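Local coordinates for cystathionine gamma-lyase (Saccharomyces cerevisiae, PDB 1N8P), which belongs to the pyridoxal-phosphate-dependent enzymes of the Cys/Met metabolism family and carries pyridoxal-5'-phosphate in a pocket completed by a second subunit, at residues V177-T180 and I186-P189; S200-I205 and D210-V215. All blocks are in the same frame, centred on the assembly; numbering follows the deposited sequence.

Contact 1: residues V177-T180 and I186-P189; sequences VDNT and ISNP. With PLP (pyridoxal-5'-phosphate), chain E.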
loop_
_atom_site.group_PDB
_atom_site.type_symbol
_atom_site.label_atom_id
_atom_site.label_comp_id
_atom_site.label_asym_id
_atom_site.label_seq_id
_atom_site.Cartn_x
_atom_site.Cartn_y
_atom_site.Cartn_z
ATOM N N VAL A 177 -24.046 21.457 -6.465
ATOM C CA VAL A 177 -22.924 22.326 -6.848
ATOM C C VAL A 177 -21.589 21.589 -6.776
ATOM O O VAL A 177 -21.234 21.040 -5.724
ATOM C CB VAL A 177 -22.839 23.566 -5.972
ATOM C CG1 VAL A 177 -21.597 24.353 -6.307
ATOM C CG2 VAL A 177 -24.036 24.444 -6.209
ATOM N N ASP A 178 -20.884 21.567 -7.919
ATOM C CA ASP A 178 -19.574 20.928 -8.086
ATOM C C ASP A 178 -18.594 21.909 -7.526
ATOM O O ASP A 178 -18.332 22.923 -8.155
ATOM C CB ASP A 178 -19.246 20.728 -9.561
ATOM C CG ASP A 178 -18.139 19.721 -9.783
ATOM O OD1 ASP A 178 -17.050 19.858 -9.191
ATOM O OD2 ASP A 178 -18.357 18.774 -10.559
ATOM N N ASN A 179 -18.035 21.574 -6.366
ATOM C CA ASN A 179 -17.108 22.416 -5.618
ATOM C C ASN A 179 -15.666 21.949 -5.721
ATOM O O ASN A 179 -14.843 22.370 -4.905
ATOM C CB ASN A 179 -17.583 22.378 -4.154
ATOM C CG ASN A 179 -16.880 23.363 -3.242
ATOM O OD1 ASN A 179 -16.644 24.507 -3.589
ATOM N ND2 ASN A 179 -16.592 22.919 -2.029
ATOM N N THR A 180 -15.361 21.088 -6.703
ATOM C CA THR A 180 -14.003 20.536 -6.916
ATOM C C THR A 180 -12.837 21.556 -6.971
ATOM O O THR A 180 -11.918 21.507 -6.144
ATOM C CB THR A 180 -13.956 19.643 -8.225
ATOM O OG1 THR A 180 -14.653 18.397 -8.005
ATOM C CG2 THR A 180 -12.501 19.356 -8.652
ATOM N N ILE A 186 -11.849 27.039 0.323
ATOM C CA ILE A 186 -12.268 28.293 -0.261
ATOM C C ILE A 186 -13.764 28.548 -0.223
ATOM O O ILE A 186 -14.178 29.687 -0.148
ATOM C CB ILE A 186 -11.817 28.394 -1.752
ATOM C CG1 ILE A 186 -10.288 28.368 -1.831
ATOM C CG2 ILE A 186 -12.394 29.701 -2.405
ATOM C CD1 ILE A 186 -9.773 28.469 -3.228
ATOM N N SER A 187 -14.581 27.507 -0.266
ATOM C CA SER A 187 -16.009 27.723 -0.272
ATOM C C SER A 187 -16.852 26.569 0.235
ATOM O O SER A 187 -16.450 25.410 0.196
ATOM C CB SER A 187 -16.438 28.078 -1.682
ATOM O OG SER A 187 -17.830 28.318 -1.736
ATOM N N ASN A 188 -18.047 26.907 0.697
ATOM C CA ASN A 188 -18.995 25.928 1.232
ATOM C C ASN A 188 -20.388 26.165 0.655
ATOM O O ASN A 188 -21.259 26.731 1.338
ATOM C CB ASN A 188 -19.055 26.029 2.758
ATOM C CG ASN A 188 -17.817 25.504 3.421
ATOM O OD1 ASN A 188 -17.555 25.807 4.578
ATOM N ND2 ASN A 188 -17.056 24.694 2.704
ATOM N N PRO A 189 -20.613 25.712 -0.599
ATOM C CA PRO A 189 -21.879 25.858 -1.318
ATOM C C PRO A 189 -23.160 25.576 -0.533
ATOM O O PRO A 189 -24.190 26.162 -0.846
ATOM C CB PRO A 189 -21.693 24.938 -2.530
ATOM C CG PRO A 189 -20.243 25.048 -2.794
ATOM C CD PRO A 189 -19.643 24.962 -1.421
HETATM N N1 PLP E . -15.541 17.017 -12.311
HETATM C C2 PLP E . -14.601 18.027 -12.299
HETATM C C2A PLP E . -15.160 19.427 -12.070
HETATM C C3 PLP E . -13.181 17.613 -12.503
HETATM O O3 PLP E . -12.333 18.668 -12.437
HETATM C C4 PLP E . -12.846 16.241 -12.709
HETATM C C4A PLP E . -11.420 15.833 -12.955
HETATM C C5 PLP E . -13.968 15.260 -12.698
HETATM C C6 PLP E . -15.272 15.676 -12.495
HETATM C C5A PLP E . -13.621 13.768 -12.833
HETATM O O4P PLP E . -13.450 13.110 -11.592
HETATM P P PLP E . -13.172 11.571 -11.562
HETATM O O1P PLP E . -12.830 11.325 -10.183
HETATM O O2P PLP E . -12.006 11.336 -12.499
HETATM O O3P PLP E . -14.412 11.000 -12.065
#
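Behind the cofactor pocket, on the side of the strand turned from pyridoxal-5'-phosphate, Val177 and Asn179 pack against Pro189. The pyrrolidine ring meets the flat face of the Asn179 amide: Pro189 CD lies 3.7 Å from Asn179 CG, with the neighbouring Pro189 CG on the same face. The amide reaches this place because its CG is anti to the backbone N (chi1 -171°). Asn179 ND2 also makes a weak bond to Ser187 O at 3.3 Å, and a second weak one to Glu68. Val177 extends the apolar surface, with Val177 CG1 3.8 Å from Pro189 CB; Ile157, on helix 157-167, touches both residues. Strand 174-178 is an inner strand of the mixed sheet of the large cofactor-binding domain, and strand alternation directs Asp178 the other way, to the ligand. Asp178 OD1 approaches the methyl carbon C2A of the cofactor at 3.5 Å, while Asp178 OD2 is 3.8 Å from the pyridine N1. Two donors steady this carboxylate. Thr180 N gives an Asx turn, bonding to the anti lone pair of Asp178 OD1 at 3.2 Å, and Thr180 OG1 meets Asp178 OD1 from the syn side at 3.0 Å, 17° out of the carboxylate plane. Farther along, Ser187 brings its CB up to the amide oxygen OD1 of Asn179, while its hydroxyl is bonded to the backbone O of Gln298.

Contact 2: residues S200-I205 and D210-V215; sequences SATKYI and DVVLGV. With PLP (pyridoxal-5'-phosphate), chain E.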
loop_
_atom_site.group_PDB
_atom_site.type_symbol
_atom_site.label_atom_id
_atom_site.label_comp_id
_atom_site.label_asym_id
_atom_site.label_seq_id
_atom_site.Cartn_x
_atom_site.Cartn_y
_atom_site.Cartn_z
ATOM N N SER A 200 -14.543 15.973 -6.802
ATOM C CA SER A 200 -13.731 14.971 -7.429
ATOM C C SER A 200 -12.560 15.095 -6.438
ATOM O O SER A 200 -11.819 16.086 -6.461
ATOM C CB SER A 200 -13.339 15.428 -8.811
ATOM O OG SER A 200 -12.549 14.440 -9.399
ATOM N N ALA A 201 -12.442 14.130 -5.524
ATOM C CA ALA A 201 -11.410 14.161 -4.496
ATOM C C ALA A 201 -10.038 13.866 -5.069
ATOM O O ALA A 201 -9.029 13.842 -4.344
ATOM C CB ALA A 201 -11.757 13.161 -3.378
ATOM N N THR A 202 -10.023 13.617 -6.376
ATOM C CA THR A 202 -8.812 13.336 -7.134
ATOM C C THR A 202 -7.976 14.586 -7.172
ATOM O O THR A 202 -6.761 14.555 -7.157
ATOM C CB THR A 202 -9.132 12.999 -8.580
ATOM O OG1 THR A 202 -10.037 11.888 -8.617
ATOM C CG2 THR A 202 -7.849 12.682 -9.344
ATOM N N LYS A 203 -8.645 15.704 -7.208
ATOM C CA LYS A 203 -7.953 16.955 -7.297
ATOM C C LYS A 203 -7.402 17.514 -5.986
ATOM O O LYS A 203 -6.454 16.977 -5.458
ATOM C CB LYS A 203 -8.871 17.950 -8.016
ATOM C CG LYS A 203 -8.962 17.711 -9.530
ATOM C CD LYS A 203 -9.667 16.439 -9.930
ATOM C CE LYS A 203 -9.417 16.094 -11.404
ATOM N NZ LYS A 203 -10.600 15.404 -11.941
ATOM N N TYR A 204 -8.012 18.564 -5.446
ATOM C CA TYR A 204 -7.527 19.206 -4.221
ATOM C C TYR A 204 -7.593 18.513 -2.884
ATOM O O TYR A 204 -6.704 18.736 -2.056
ATOM C CB TYR A 204 -8.182 20.581 -4.036
ATOM C CG TYR A 204 -7.975 21.505 -5.191
ATOM C CD1 TYR A 204 -8.762 21.395 -6.336
ATOM C CD2 TYR A 204 -6.960 22.462 -5.172
ATOM C CE1 TYR A 204 -8.544 22.229 -7.446
ATOM C CE2 TYR A 204 -6.722 23.293 -6.274
ATOM C CZ TYR A 204 -7.522 23.172 -7.405
ATOM O OH TYR A 204 -7.314 23.989 -8.490
ATOM N N ILE A 205 -8.635 17.721 -2.635
ATOM C CA ILE A 205 -8.780 17.029 -1.331
ATOM C C ILE A 205 -7.607 16.048 -1.079
ATOM O O ILE A 205 -6.806 16.268 -0.186
ATOM C CB ILE A 205 -10.200 16.314 -1.231
ATOM C CG1 ILE A 205 -11.299 17.378 -1.114
ATOM C CG2 ILE A 205 -10.280 15.372 -0.036
ATOM C CD1 ILE A 205 -12.688 16.836 -1.335
ATOM N N ASP A 210 -2.647 10.694 -6.627
ATOM C CA ASP A 210 -2.539 9.247 -6.545
ATOM C C ASP A 210 -3.802 8.550 -6.129
ATOM O O ASP A 210 -3.752 7.433 -5.643
ATOM C CB ASP A 210 -1.423 8.889 -5.573
ATOM C CG ASP A 210 -1.454 9.748 -4.317
ATOM O OD1 ASP A 210 -0.415 9.873 -3.643
ATOM O OD2 ASP A 210 -2.525 10.304 -4.014
ATOM N N VAL A 211 -4.944 9.187 -6.312
ATOM C CA VAL A 211 -6.207 8.563 -5.934
ATOM C C VAL A 211 -7.335 9.138 -6.756
ATOM O O VAL A 211 -7.373 10.350 -6.984
ATOM C CB VAL A 211 -6.582 8.817 -4.421
ATOM C CG1 VAL A 211 -7.971 8.340 -4.140
ATOM C CG2 VAL A 211 -5.652 8.075 -3.517
ATOM N N VAL A 212 -8.233 8.262 -7.212
ATOM C CA VAL A 212 -9.422 8.667 -7.941
ATOM C C VAL A 212 -10.535 8.272 -6.968
ATOM O O VAL A 212 -10.842 7.091 -6.758
ATOM C CB VAL A 212 -9.630 7.881 -9.236
ATOM C CG1 VAL A 212 -11.009 8.136 -9.758
ATOM C CG2 VAL A 212 -8.620 8.276 -10.268
ATOM N N LEU A 213 -11.130 9.284 -6.359
ATOM C CA LEU A 213 -12.198 9.098 -5.408
ATOM C C LEU A 213 -13.082 10.341 -5.482
ATOM O O LEU A 213 -12.588 11.442 -5.737
ATOM C CB LEU A 213 -11.580 8.937 -4.019
ATOM C CG LEU A 213 -12.459 8.814 -2.786
ATOM C CD1 LEU A 213 -11.768 7.984 -1.779
ATOM C CD2 LEU A 213 -12.751 10.181 -2.218
ATOM N N GLY A 214 -14.388 10.157 -5.300
ATOM C CA GLY A 214 -15.312 11.279 -5.296
ATOM C C GLY A 214 -16.118 11.288 -4.004
ATOM O O GLY A 214 -16.341 10.248 -3.375
ATOM N N VAL A 215 -16.530 12.456 -3.556
ATOM C CA VAL A 215 -17.367 12.517 -2.354
ATOM C C VAL A 215 -18.396 13.633 -2.412
ATOM O O VAL A 215 -18.168 14.667 -3.047
ATOM C CB VAL A 215 -16.552 12.715 -1.064
ATOM C CG1 VAL A 215 -15.712 11.505 -0.828
ATOM C CG2 VAL A 215 -15.697 13.979 -1.156
HETATM N N1 PLP E . -15.541 17.017 -12.311
HETATM C C2 PLP E . -14.601 18.027 -12.299
HETATM C C2A PLP E . -15.160 19.427 -12.070
HETATM C C3 PLP E . -13.181 17.613 -12.503
HETATM O O3 PLP E . -12.333 18.668 -12.437
HETATM C C4 PLP E . -12.846 16.241 -12.709
HETATM C C4A PLP E . -11.420 15.833 -12.955
HETATM C C5 PLP E . -13.968 15.260 -12.698
HETATM C C6 PLP E . -15.272 15.676 -12.495
HETATM C C5A PLP E . -13.621 13.768 -12.833
HETATM O O4P PLP E . -13.450 13.110 -11.592
HETATM P P PLP E . -13.172 11.571 -11.562
HETATM O O1P PLP E . -12.830 11.325 -10.183
HETATM O O2P PLP E . -12.006 11.336 -12.499
HETATM O O3P PLP E . -14.412 11.000 -12.065
#
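Ser200 sits over one face of the cofactor's pyridine ring, its CB 3.9 Å from C5 of the ligand, while Lys203 comes in at the C4 edge; Tyr103 of the pocket probably covers the opposite face, as in relatives. The covalent link between Lys203 NZ and the ligand's C4A is consistent with the internal aldimine of fold-type I enzymes. A first torsion of 180° swings Ser200 OG away from its own N, and it hydrogen-bonds to the ligand's O4P at 2.7 Å. The lysine closes a type I turn that starts at Ser200, its N bonded back to Ser200 O, at the end of strand 196-200, and the returning segment 210-215 runs antiparallel to it: Ser200 and Gly214 form a non-hydrogen-bonded pair. Beyond that pair Ala201 N makes a weak, bent bond (125°) to Leu213 O, and Ala201 CB packs on Leu213 CD2. Thr202 OG1 lies 3.3 Å from the ligand's O1P and 3.5 Å from Val211 O, its single proton within reach of both. Val212 CG1 approaches the same phosphate oxygen. Asp210 OD1 forms a salt bridge with Arg248 of the third subunit. Beside His199, which both side chains touch, Ile205 CD1 and Val215 CG2 meet tip to tip at 4.2 Å.

In the fold
Contacts 1 and 2 follow one another along the chain, their centres 14 Å apart, and both build on the same sheet, where strand 196-200 runs between strands 174-178 and 214-218. They share the cofactor lengthwise: contact 1 lies at the pyridine nitrogen and methyl end, while contact 2 provides the linked lysine and part of the phosphate grip. Thr180 joins them directly. Its OG1 is 2.7 Å from Ser200 N, a probable hydrogen bond, and Thr180 CG2 packs 3.9 Å from Lys203 CB, so the threonine beside the aspartate also borders the linked lysine. Gly79 and Ser80, with Tyr49 and Arg51 of the second subunit, add further hydrogen bonds to the ligand.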